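Local structure of possible metal-dependent hydrolase (Veillonella parvula, 3RPC) at residues Ile10-Gly15 with His74-Asp79; Phe115-Phe120 with Thr124-Gly129; Ala224-Met227 with His232-Thr235. The protein is probably a metal-dependent hydrolase of the metallo-beta-lactamase superfamily, holding two zinc ions in its presumed active site. All coordinates share one frame; numbering follows the deposited sequence.

Contact 1 of 3, residues Ile10-Gly15 with His74-Asp79; sequences IRNATG and HLDHWD. With ZN (zinc ion), chain F; ZN (zinc ion), chain E.
The backbone oxygen of Asp76 takes two hydrogen bonds, one from Asn12 and one from a water held by the 10-15 turn. Asn12 ND2 reaches Asp76 O at 3.3 Å, with the oxygen lying in the plane of the Asn12 amide, and water 1 donates to the same Asp76 O at 2.6 Å. Water 1 in turn accepts from Ala13 N at 2.8 Å and from Asn12 ND2, so the type II' turn Arg11-Thr14 is tied to the metal loop directly and through solvent. At chi1 -160° the Asn12 amide swings away from its own backbone N and faces Asp76. The amide and the carboxylate are turned 45° apart, and the second bond, Asn12 ND2 to Asp76 OD2 at 3.3 Å, is weak. That oxygen has a stronger partner: Asp76 OD2 binds a zinc ion at 2.4 Å. Asp76 OD1 instead takes a bond from water 2, which bridges this zinc and the second one. His77 NE2 binds the same zinc as Asp76, at 2.2 Å. Ala13 CB packs obliquely on the His77 ring, 3.5 Å from His77 CE1, while Asp27 bonds His77 ND1 and helps fix the ring. His74 ND1 holds the second zinc, together with His72, His132 and Asp168. All four touching residues are buried. His72, His74, Asp76 and His77 form the HxHxDH signature of the metallo-beta-lactamase superfamily.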
ATOM      1  N   ILE A  10      21.009 -11.872  12.711  1.00 16.12           N
ATOM      2  CA  ILE A  10      20.823 -12.940  13.704  1.00 16.40           C
ATOM      3  C   ILE A  10      20.415 -14.250  13.020  1.00 16.19           C
ATOM      4  O   ILE A  10      21.193 -15.201  12.980  1.00 16.21           O
ATOM      5  CB  ILE A  10      19.835 -12.542  14.825  1.00 18.30           C
ATOM      6  CG1 ILE A  10      20.325 -11.278  15.543  1.00 20.34           C
ATOM      7  CG2 ILE A  10      19.666 -13.688  15.831  1.00 17.90           C
ATOM      8  CD1 ILE A  10      21.685 -11.416  16.195  1.00 21.79           C
ATOM      9  N   ARG A  11      19.216 -14.291  12.446  1.00 14.50           N
ATOM     10  CA  ARG A  11      18.738 -15.525  11.820  1.00 14.73           C
ATOM     11  C   ARG A  11      17.436 -15.229  11.093  1.00 13.95           C
ATOM     12  O   ARG A  11      16.568 -14.596  11.653  1.00 14.98           O
ATOM     13  CB  ARG A  11      18.518 -16.621  12.874  1.00 17.13           C
ATOM     14  CG  ARG A  11      18.201 -17.996  12.251  1.00 15.24           C
ATOM     15  CD  ARG A  11      17.877 -19.051  13.321  1.00 15.79           C
ATOM     16  NE  ARG A  11      16.710 -18.669  14.107  1.00 16.73           N
ATOM     17  CZ  ARG A  11      16.266 -19.339  15.169  1.00 18.36           C
ATOM     18  NH1 ARG A  11      16.882 -20.445  15.572  1.00 16.90           N
ATOM     19  NH2 ARG A  11      15.197 -18.903  15.832  1.00 17.88           N
ATOM     20  N   ASN A  12      17.317 -15.717   9.857  1.00 14.30           N
ATOM     21  CA  ASN A  12      16.157 -15.426   8.996  1.00 15.60           C
ATOM     22  C   ASN A  12      16.018 -13.916   8.753  1.00 14.05           C
ATOM     23  O   ASN A  12      16.900 -13.316   8.143  1.00 16.54           O
ATOM     24  CB  ASN A  12      14.864 -16.034   9.553  1.00 15.37           C
ATOM     25  CG  ASN A  12      13.777 -16.176   8.489  1.00 15.93           C
ATOM     26  OD1 ASN A  12      14.050 -16.604   7.359  1.00 17.20           O
ATOM     27  ND2 ASN A  12      12.549 -15.834   8.842  1.00 16.91           N
ATOM     28  N   ALA A  13      14.944 -13.305   9.249  1.00 15.78           N
ATOM     29  CA  ALA A  13      14.777 -11.852   9.140  1.00 14.48           C
ATOM     30  C   ALA A  13      15.097 -11.135  10.453  1.00 15.21           C
ATOM     31  O   ALA A  13      14.925  -9.925  10.564  1.00 16.16           O
ATOM     32  CB  ALA A  13      13.352 -11.499   8.689  1.00 14.42           C
ATOM     33  N   THR A  14      15.570 -11.884  11.445  1.00 14.81           N
ATOM     34  CA  THR A  14      15.875 -11.301  12.745  1.00 16.14           C
ATOM     35  C   THR A  14      17.266 -10.691  12.706  1.00 15.52           C
ATOM     36  O   THR A  14      18.221 -11.341  12.297  1.00 16.01           O
ATOM     37  CB  THR A  14      15.825 -12.362  13.862  1.00 15.02           C
ATOM     38  OG1 THR A  14      14.550 -13.012  13.854  1.00 15.56           O
ATOM     39  CG2 THR A  14      16.070 -11.734  15.244  1.00 15.04           C
ATOM     40  N   GLY A  15      17.371  -9.439  13.135  1.00 16.29           N
ATOM     41  CA  GLY A  15      18.645  -8.744  13.160  1.00 15.59           C
ATOM     42  C   GLY A  15      18.628  -7.654  14.206  1.00 16.15           C
ATOM     43  O   GLY A  15      17.578  -7.353  14.769  1.00 16.64           O
ATOM     44  N   HIS A  74       3.635 -12.799  11.510  1.00 16.09           N
ATOM     45  CA  HIS A  74       3.897 -14.162  11.072  1.00 18.31           C
ATOM     46  C   HIS A  74       4.917 -14.800  12.024  1.00 16.90           C
ATOM     47  O   HIS A  74       5.811 -14.123  12.536  1.00 18.01           O
ATOM     48  CB  HIS A  74       4.439 -14.187   9.641  1.00 18.27           C
ATOM     49  CG  HIS A  74       3.372 -14.119   8.595  1.00 21.96           C
ATOM     50  ND1 HIS A  74       3.655 -13.960   7.256  1.00 19.50           N
ATOM     51  CD2 HIS A  74       2.025 -14.202   8.690  1.00 22.29           C
ATOM     52  CE1 HIS A  74       2.525 -13.940   6.570  1.00 21.81           C
ATOM     53  NE2 HIS A  74       1.521 -14.087   7.416  1.00 21.51           N
ATOM     54  N   LEU A  75       4.781 -16.106  12.227  1.00 16.57           N
ATOM     55  CA  LEU A  75       5.631 -16.864  13.149  1.00 16.15           C
ATOM     56  C   LEU A  75       7.117 -16.587  12.972  1.00 18.47           C
ATOM     57  O   LEU A  75       7.856 -16.470  13.961  1.00 19.01           O
ATOM     58  CB  LEU A  75       5.361 -18.364  13.001  1.00 17.75           C
ATOM     59  CG  LEU A  75       6.181 -19.316  13.874  1.00 21.08           C
ATOM     60  CD1 LEU A  75       5.881 -19.044  15.330  1.00 24.57           C
ATOM     61  CD2 LEU A  75       5.871 -20.761  13.525  1.00 25.04           C
ATOM     62  N   ASP A  76       7.570 -16.516  11.723  1.00 17.57           N
ATOM     63  CA  ASP A  76       8.994 -16.370  11.446  1.00 15.37           C
ATOM     64  C   ASP A  76       9.497 -14.937  11.609  1.00 14.68           C
ATOM     65  O   ASP A  76      10.634 -14.635  11.243  1.00 15.23           O
ATOM     66  CB  ASP A  76       9.365 -16.946  10.069  1.00 17.54           C
ATOM     67  CG  ASP A  76       8.649 -16.247   8.932  1.00 17.58           C
ATOM     68  OD1 ASP A  76       7.409 -16.124   9.007  1.00 17.36           O
ATOM     69  OD2 ASP A  76       9.332 -15.846   7.953  1.00 20.04           O
ATOM     70  N   HIS A  77       8.646 -14.072  12.172  1.00 16.40           N
ATOM     71  CA  HIS A  77       9.016 -12.698  12.517  1.00 13.83           C
ATOM     72  C   HIS A  77       8.661 -12.316  13.958  1.00 16.13           C
ATOM     73  O   HIS A  77       9.049 -11.252  14.425  1.00 16.51           O
ATOM     74  CB  HIS A  77       8.353 -11.723  11.539  1.00 13.90           C
ATOM     75  CG  HIS A  77       8.778 -11.949  10.128  1.00 13.71           C
ATOM     76  ND1 HIS A  77       9.672 -11.127   9.480  1.00 15.61           N
ATOM     77  CD2 HIS A  77       8.480 -12.943   9.263  1.00 14.20           C
ATOM     78  CE1 HIS A  77       9.897 -11.600   8.267  1.00 16.31           C
ATOM     79  NE2 HIS A  77       9.183 -12.698   8.111  1.00 16.27           N
ATOM     80  N   TRP A  78       7.920 -13.182  14.642  1.00 15.64           N
ATOM     81  CA  TRP A  78       7.416 -12.884  15.981  1.00 15.18           C
ATOM     82  C   TRP A  78       6.894 -14.183  16.568  1.00 16.31           C
ATOM     83  O   TRP A  78       5.862 -14.701  16.131  1.00 18.37           O
ATOM     84  CB  TRP A  78       6.288 -11.842  15.925  1.00 15.51           C
ATOM     85  CG  TRP A  78       5.753 -11.433  17.273  1.00 16.10           C
ATOM     86  CD1 TRP A  78       4.518 -11.713  17.788  1.00 17.31           C
ATOM     87  CD2 TRP A  78       6.440 -10.669  18.265  1.00 17.69           C
ATOM     88  NE1 TRP A  78       4.398 -11.169  19.049  1.00 17.24           N
ATOM     89  CE2 TRP A  78       5.567 -10.525  19.364  1.00 18.53           C
ATOM     90  CE3 TRP A  78       7.715 -10.101  18.334  1.00 16.68           C
ATOM     91  CZ2 TRP A  78       5.931  -9.827  20.520  1.00 17.53           C
ATOM     92  CZ3 TRP A  78       8.078  -9.414  19.478  1.00 16.69           C
ATOM     93  CH2 TRP A  78       7.186  -9.283  20.558  1.00 16.79           C
ATOM     94  N   ASP A  79       7.614 -14.744  17.532  1.00 17.01           N
ATOM     95  CA  ASP A  79       7.226 -16.063  18.029  1.00 18.99           C
ATOM     96  C   ASP A  79       7.115 -16.114  19.549  1.00 19.87           C
ATOM     97  O   ASP A  79       7.456 -15.147  20.239  1.00 17.70           O
ATOM     98  CB  ASP A  79       8.153 -17.170  17.487  1.00 17.61           C
ATOM     99  CG  ASP A  79       9.534 -17.165  18.123  1.00 19.03           C
ATOM    100  OD1 ASP A  79       9.996 -16.101  18.601  1.00 16.79           O
ATOM    101  OD2 ASP A  79      10.167 -18.247  18.114  1.00 19.38           O
TER
HETATM  102 ZN    ZN F 302       8.844 -14.062   6.408  0.71 16.48          ZN
HETATM  103 ZN    ZN E 301       5.648 -13.110   6.395  0.66 17.63          ZN
HETATM  104  O   HOH W   1      13.158 -13.913  11.384  1.00 18.24           O
HETATM  105  O   HOH W   2       6.708 -14.705   6.985  1.00 22.04           O
HETATM  106  O   HOH W   3       8.246 -15.516   4.383  1.00 16.97           O

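Contact 2 of 3, residues Phe115-Phe120 with Thr124-Gly129; sequences FESLEF and TLRKTG
This is a beta hairpin at the margin of a mixed sheet, where strand 117-120 is outermost within the chain and pairs antiparallel with strand 123-128. Leu118 and Leu125 form the hydrogen-bonded pair: Leu125 N reaches Leu118 O at 2.8 Å, almost straight at 175°, and Leu118 N reaches Leu125 O at 2.9 Å. A third bond, Lys127 N to Glu116 O at 2.9 Å, extends the pairing past the strand start. Ser117 and Arg126, between these bonds, and Glu119 and Thr124, nearer the turn, are non-hydrogen-bonded pairs. Ser117, Glu119, Thr124 and Arg126 share one face of the sheet. There Ser117 CB touches Arg126 CG at 4.0 Å, and Thr124 CG2 sits over the centre of the Arg126 guanidinium, 4.0 Å above its plane. Glu156 forms a salt bridge with Arg126 NE. The two leucines point to the other face, where Leu125 CD1 meets Phe120 CB at 4.0 Å. Lys127 bends at chi3 (71°) and lays CE 3.5 Å from Phe115 O, while NZ bonds Gln95 O and water 4. Glu116 bonds Thr97 of the second subunit, and Phe115 meets Phe115 of that subunit. Strand 152-156 pairs with the other edge of strand 123-128, Phe24 of strand 22-26 touches Leu125 and Phe120, and helix 173-182 touches Arg126 and Thr128.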
ATOM      1  N   PHE A 115       1.825   4.749  12.013  1.00 20.73           N
ATOM      2  CA  PHE A 115       0.787   5.066  11.039  1.00 23.14           C
ATOM      3  C   PHE A 115       1.389   5.649   9.768  1.00 20.48           C
ATOM      4  O   PHE A 115       0.994   5.283   8.655  1.00 24.05           O
ATOM      5  CB  PHE A 115      -0.225   6.047  11.638  1.00 21.07           C
ATOM      6  CG  PHE A 115      -1.037   5.473  12.764  1.00 19.16           C
ATOM      7  CD1 PHE A 115      -2.035   4.548  12.517  1.00 21.90           C
ATOM      8  CD2 PHE A 115      -0.803   5.866  14.073  1.00 23.25           C
ATOM      9  CE1 PHE A 115      -2.789   4.025  13.552  1.00 24.51           C
ATOM     10  CE2 PHE A 115      -1.556   5.346  15.116  1.00 26.85           C
ATOM     11  CZ  PHE A 115      -2.548   4.423  14.851  1.00 27.46           C
ATOM     12  N   GLU A 116       2.320   6.579   9.943  1.00 21.22           N
ATOM     13  CA  GLU A 116       3.079   7.164   8.843  1.00 20.89           C
ATOM     14  C   GLU A 116       4.549   7.159   9.224  1.00 19.20           C
ATOM     15  O   GLU A 116       5.352   6.457   8.617  1.00 19.20           O
ATOM     16  CB  GLU A 116       2.658   8.603   8.573  1.00 26.34           C
ATOM     17  CG  GLU A 116       1.314   8.780   7.934  1.00 30.16           C
ATOM     18  CD  GLU A 116       1.049  10.237   7.609  1.00 38.77           C
ATOM     19  OE1 GLU A 116       1.688  11.109   8.238  1.00 38.05           O
ATOM     20  OE2 GLU A 116       0.214  10.511   6.727  1.00 31.20           O
ATOM     21  N   SER A 117       4.892   7.953  10.236  1.00 19.42           N
ATOM     22  CA  SER A 117       6.239   7.947  10.785  1.00 17.06           C
ATOM     23  C   SER A 117       6.178   8.223  12.279  1.00 19.37           C
ATOM     24  O   SER A 117       5.212   8.823  12.768  1.00 22.90           O
ATOM     25  CB  SER A 117       7.124   8.992  10.094  1.00 20.03           C
ATOM     26  OG  SER A 117       6.703  10.319  10.388  1.00 25.62           O
ATOM     27  N   LEU A 118       7.188   7.754  12.998  1.00 18.19           N
ATOM     28  CA  LEU A 118       7.342   8.083  14.413  1.00 17.16           C
ATOM     29  C   LEU A 118       8.792   8.456  14.653  1.00 20.83           C
ATOM     30  O   LEU A 118       9.677   8.064  13.884  1.00 22.12           O
ATOM     31  CB  LEU A 118       6.979   6.890  15.304  1.00 19.09           C
ATOM     32  CG  LEU A 118       5.512   6.452  15.306  1.00 20.71           C
ATOM     33  CD1 LEU A 118       5.325   5.202  16.136  1.00 21.18           C
ATOM     34  CD2 LEU A 118       4.593   7.580  15.792  1.00 20.02           C
ATOM     35  N   GLU A 119       9.037   9.228  15.702  1.00 21.65           N
ATOM     36  CA  GLU A 119      10.401   9.539  16.092  0.54 24.52           C
ATOM     37  C   GLU A 119      10.764   8.777  17.358  1.00 22.47           C
ATOM     38  O   GLU A 119       9.930   8.584  18.246  1.00 25.27           O
ATOM     39  CB  GLU A 119      10.578  11.045  16.296  0.54 30.75           C
ATOM     40  CG  GLU A 119      12.029  11.496  16.289  0.54 39.56           C
ATOM     41  CD  GLU A 119      12.197  12.909  15.759  0.54 52.14           C
ATOM     42  OE1 GLU A 119      11.187  13.513  15.337  0.54 54.45           O
ATOM     43  OE2 GLU A 119      13.341  13.413  15.758  0.54 54.78           O
ATOM     44  N   PHE A 120      12.012   8.340  17.429  1.00 19.48           N
ATOM     45  CA  PHE A 120      12.488   7.611  18.592  1.00 18.69           C
ATOM     46  C   PHE A 120      13.959   7.917  18.777  1.00 19.95           C
ATOM     47  O   PHE A 120      14.783   7.538  17.944  1.00 20.70           O
ATOM     48  CB  PHE A 120      12.286   6.101  18.395  1.00 19.77           C
ATOM     49  CG  PHE A 120      12.649   5.278  19.600  1.00 20.61           C
ATOM     50  CD1 PHE A 120      11.877   5.336  20.752  1.00 22.52           C
ATOM     51  CD2 PHE A 120      13.759   4.444  19.589  1.00 19.09           C
ATOM     52  CE1 PHE A 120      12.208   4.585  21.868  1.00 23.62           C
ATOM     53  CE2 PHE A 120      14.091   3.681  20.702  1.00 22.63           C
ATOM     54  CZ  PHE A 120      13.319   3.755  21.846  1.00 24.00           C
ATOM     55  N   THR A 124      14.049   8.686  12.879  1.00 20.18           N
ATOM     56  CA  THR A 124      12.717   8.682  12.292  1.00 17.45           C
ATOM     57  C   THR A 124      12.450   7.330  11.642  1.00 18.81           C
ATOM     58  O   THR A 124      13.253   6.849  10.841  1.00 20.39           O
ATOM     59  CB  THR A 124      12.559   9.810  11.248  1.00 19.78           C
ATOM     60  OG1 THR A 124      12.790  11.075  11.888  1.00 23.32           O
ATOM     61  CG2 THR A 124      11.162   9.798  10.664  1.00 23.14           C
ATOM     62  N   LEU A 125      11.332   6.716  12.005  1.00 16.93           N
ATOM     63  CA  LEU A 125      10.919   5.442  11.432  1.00 15.66           C
ATOM     64  C   LEU A 125       9.711   5.699  10.555  1.00 16.64           C
ATOM     65  O   LEU A 125       8.694   6.196  11.030  1.00 19.67           O
ATOM     66  CB  LEU A 125      10.538   4.432  12.521  1.00 17.88           C
ATOM     67  CG  LEU A 125      11.628   3.896  13.455  1.00 17.46           C
ATOM     68  CD1 LEU A 125      11.944   4.890  14.560  1.00 17.24           C
ATOM     69  CD2 LEU A 125      11.216   2.564  14.082  1.00 21.32           C
ATOM     70  N   ARG A 126       9.820   5.352   9.275  1.00 17.07           N
ATOM     71  CA  ARG A 126       8.728   5.603   8.344  1.00 17.17           C
ATOM     72  C   ARG A 126       8.209   4.282   7.809  1.00 16.51           C
ATOM     73  O   ARG A 126       8.980   3.448   7.333  1.00 18.81           O
ATOM     74  CB  ARG A 126       9.204   6.444   7.161  1.00 18.79           C
ATOM     75  CG  ARG A 126       9.945   7.707   7.502  1.00 20.46           C
ATOM     76  CD  ARG A 126      10.192   8.514   6.219  1.00 25.64           C
ATOM     77  NE  ARG A 126      10.926   9.750   6.465  1.00 24.74           N
ATOM     78  CZ  ARG A 126      10.369  10.878   6.894  1.00 36.22           C
ATOM     79  NH1 ARG A 126       9.063  10.932   7.124  1.00 30.91           N
ATOM     80  NH2 ARG A 126      11.121  11.954   7.099  1.00 42.10           N
ATOM     81  N   LYS A 127       6.901   4.091   7.874  1.00 15.43           N
ATOM     82  CA  LYS A 127       6.313   2.867   7.360  1.00 15.80           C
ATOM     83  C   LYS A 127       6.295   2.856   5.845  1.00 16.65           C
ATOM     84  O   LYS A 127       5.906   3.844   5.207  1.00 17.79           O
ATOM     85  CB  LYS A 127       4.898   2.662   7.903  1.00 16.11           C
ATOM     86  CG  LYS A 127       4.228   1.412   7.340  1.00 17.65           C
ATOM     87  CD  LYS A 127       2.992   1.007   8.121  1.00 19.73           C
ATOM     88  CE  LYS A 127       1.847   1.969   7.904  1.00 22.38           C
ATOM     89  NZ  LYS A 127       0.695   1.646   8.789  1.00 25.11           N
ATOM     90  N   THR A 128       6.707   1.739   5.265  1.00 14.27           N
ATOM     91  CA  THR A 128       6.614   1.572   3.816  1.00 14.86           C
ATOM     92  C   THR A 128       5.608   0.469   3.501  1.00 16.67           C
ATOM     93  O   THR A 128       5.343  -0.414   4.336  1.00 14.23           O
ATOM     94  CB  THR A 128       7.981   1.234   3.185  1.00 17.43           C
ATOM     95  OG1 THR A 128       8.454  -0.021   3.689  1.00 17.78           O
ATOM     96  CG2 THR A 128       9.004   2.320   3.506  1.00 18.12           C
ATOM     97  N   GLY A 129       5.052   0.510   2.294  1.00 14.57           N
ATOM     98  CA  GLY A 129       4.075  -0.482   1.892  1.00 14.25           C
ATOM     99  C   GLY A 129       4.675  -1.770   1.366  1.00 14.85           C
ATOM    100  O   GLY A 129       5.885  -1.872   1.144  1.00 16.41           O
TER
HETATM  101  O   HOH W   4      -1.505   3.458   8.810  1.00 29.84           O
HETATM  102  O   HOH W   5       5.143   6.483   5.641  1.00 31.01           O
HETATM  103  O   HOH W   6      10.237  12.430  12.409  1.00 39.85           O

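Contact 3 of 3, residues Ala224-Met227 with His232-Thr235. With ZN (zinc ion), chain F.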
ATOM      1  N   ALA A 224      21.268  -9.002   1.940  1.00 13.81           N
ATOM      2  CA  ALA A 224      20.267 -10.032   1.679  1.00 13.83           C
ATOM      3  C   ALA A 224      20.127 -10.998   2.849  1.00 16.03           C
ATOM      4  O   ALA A 224      21.117 -11.592   3.301  1.00 16.55           O
ATOM      5  CB  ALA A 224      20.609 -10.795   0.394  1.00 14.49           C
ATOM      6  N   VAL A 225      18.898 -11.154   3.328  1.00 14.59           N
ATOM      7  CA  VAL A 225      18.609 -11.996   4.488  1.00 14.59           C
ATOM      8  C   VAL A 225      17.354 -12.850   4.261  1.00 14.88           C
ATOM      9  O   VAL A 225      16.919 -13.013   3.118  1.00 14.74           O
ATOM     10  CB  VAL A 225      18.478 -11.149   5.782  1.00 11.71           C
ATOM     11  CG1 VAL A 225      19.787 -10.404   6.058  1.00 16.30           C
ATOM     12  CG2 VAL A 225      17.311 -10.169   5.682  1.00 15.34           C
ATOM     13  N   HIS A 226      16.782 -13.393   5.337  1.00 15.53           N
ATOM     14  CA  HIS A 226      15.579 -14.237   5.270  1.00 13.36           C
ATOM     15  C   HIS A 226      15.865 -15.570   4.568  1.00 13.17           C
ATOM     16  O   HIS A 226      15.045 -16.083   3.808  1.00 15.41           O
ATOM     17  CB  HIS A 226      14.407 -13.481   4.602  1.00 14.07           C
ATOM     18  CG  HIS A 226      13.048 -13.980   4.999  1.00 14.03           C
ATOM     19  ND1 HIS A 226      12.634 -15.275   4.771  1.00 15.54           N
ATOM     20  CD2 HIS A 226      11.998 -13.352   5.588  1.00 14.99           C
ATOM     21  CE1 HIS A 226      11.398 -15.429   5.213  1.00 18.37           C
ATOM     22  NE2 HIS A 226      10.989 -14.276   5.713  1.00 16.39           N
HETATM   23  N   MSE A 227      17.026 -16.152   4.862  1.00 13.44           N
HETATM   24  CA  MSE A 227      17.427 -17.395   4.214  1.00 14.70           C
HETATM   25  C   MSE A 227      17.901 -18.473   5.185  1.00 15.18           C
HETATM   26  O   MSE A 227      18.240 -18.189   6.340  1.00 16.88           O
HETATM   27  CB  MSE A 227      18.526 -17.115   3.190  1.00 15.37           C
HETATM   28  CG  MSE A 227      18.000 -16.328   1.995  1.00 14.20           C
HETATM   29 SE   MSE A 227      19.353 -15.775   0.708  0.72 15.99          SE
HETATM   30  CE  MSE A 227      20.090 -14.275   1.699  1.00 19.18           C
ATOM     31  N   HIS A 232      10.331 -23.110   3.680  1.00 15.55           N
ATOM     32  CA  HIS A 232       9.820 -22.856   2.331  1.00 17.26           C
ATOM     33  C   HIS A 232      10.585 -21.827   1.504  1.00 17.63           C
ATOM     34  O   HIS A 232      10.198 -21.539   0.374  1.00 14.43           O
ATOM     35  CB  HIS A 232       8.315 -22.541   2.346  1.00 18.25           C
ATOM     36  CG  HIS A 232       7.943 -21.312   3.120  1.00 19.13           C
ATOM     37  ND1 HIS A 232       8.724 -20.799   4.135  1.00 21.77           N
ATOM     38  CD2 HIS A 232       6.855 -20.507   3.042  1.00 20.63           C
ATOM     39  CE1 HIS A 232       8.138 -19.726   4.642  1.00 25.18           C
ATOM     40  NE2 HIS A 232       7.001 -19.530   3.999  1.00 21.92           N
ATOM     41  N   THR A 233      11.680 -21.304   2.046  1.00 16.83           N
ATOM     42  CA  THR A 233      12.518 -20.376   1.298  1.00 13.97           C
ATOM     43  C   THR A 233      13.384 -21.156   0.303  1.00 13.68           C
ATOM     44  O   THR A 233      14.389 -21.787   0.681  1.00 16.30           O
ATOM     45  CB  THR A 233      13.361 -19.495   2.236  1.00 15.09           C
ATOM     46  OG1 THR A 233      13.832 -20.271   3.355  1.00 16.48           O
ATOM     47  CG2 THR A 233      12.503 -18.389   2.782  1.00 15.31           C
ATOM     48  N   ALA A 234      12.967 -21.116  -0.958  1.00 13.15           N
ATOM     49  CA  ALA A 234      13.547 -21.929  -2.020  1.00 14.05           C
ATOM     50  C   ALA A 234      14.848 -21.368  -2.571  1.00 14.14           C
ATOM     51  O   ALA A 234      15.507 -22.011  -3.385  1.00 18.04           O
ATOM     52  CB  ALA A 234      12.533 -22.089  -3.135  1.00 14.60           C
ATOM     53  N   THR A 235      15.220 -20.177  -2.123  1.00 13.45           N
ATOM     54  CA  THR A 235      16.480 -19.562  -2.521  1.00 13.04           C
ATOM     55  C   THR A 235      17.369 -19.444  -1.286  1.00 13.69           C
ATOM     56  O   THR A 235      16.991 -18.807  -0.295  1.00 15.06           O
ATOM     57  CB  THR A 235      16.255 -18.185  -3.138  1.00 15.37           C
ATOM     58  OG1 THR A 235      15.544 -18.341  -4.378  1.00 15.24           O
ATOM     59  CG2 THR A 235      17.584 -17.473  -3.390  1.00 16.08           C
TER
HETATM   60 ZN    ZN F 302       8.844 -14.062   6.408  0.71 16.48          ZN
HETATM   61  O   HOH W   7      14.788 -18.932   5.679  1.00 16.50           O
HETATM   62  O   HOH W   2       6.708 -14.705   6.985  1.00 22.04           O
HETATM   63  O   HOH W   3       8.246 -15.516   4.383  1.00 16.97           O
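Segment 224-227 runs off the end of strand 221-225, next to the edge strand 253-254 of one sheet of the metallo-beta-lactamase fold, and its last two residues, His226 and Met227, touch Thr233 and Thr235 of the loop that follows. Ala224 and Val225 are still in the strand: Ala224 pairs through its backbone with Ala254, and Val225 with Met189 and Thr191, while the Val225 side chain packs between strand 186-190 and strand 6-11. The strand order ends at His226, whose backbone takes a left-handed conformation. A chi1 of -155° carries the His226 ring to the metal site, and His226 NE2 binds zinc at 2.3 Å. Asp76, His77 and Asp168 bind the same ion, as do water 2 and water 3.

The other ring nitrogen lies beside the loop. Thr233 CG2 stands at the ring edge, near its plane, 3.7 Å from His226 ND1. The two side chains cross at about a right angle. The same Thr233 CG2 also rests 3.6 Å from His226 O, so one methyl touches both the ring edge and the carbonyl oxygen. The hydroxyl branch takes part through solvent: Thr233 OG1 and water 7 are 2.8 Å apart and hydrogen-bonded, and water 7 gives a weak bond to His226 O.

Met227, present as selenomethionine, comes next. Its chain bends at chi3 (-78°) and lies by Val240 of helix 237-246, which Thr235 also touches. Across the contact it meets the backbone of Thr235: Met227 CG lies 3.5 Å from Thr235 O, and Met227 SE lies 4.0 Å from that oxygen.

In the fold
Contacts 1 and 3 supply three of the four protein ligands of one zinc; Asp168 is the fourth. They share water 2 and water 3 and touch directly: Asn12 O and His226 N are 2.8 Å apart, a probable hydrogen bond. Contact 1 is buried, also holds a ligand of the second zinc, and is dominated by amide and water bonds. Contact 3 is partly buried. Its segments meet through a methyl group, Met227 against a carbonyl, and a weak water link. Contact 2 is different. It lies at the surface, its centre about 20 Å from that of contact 1, and is held by regular backbone pairing. It shares a sheet with contact 3 and adjoins the second subunit.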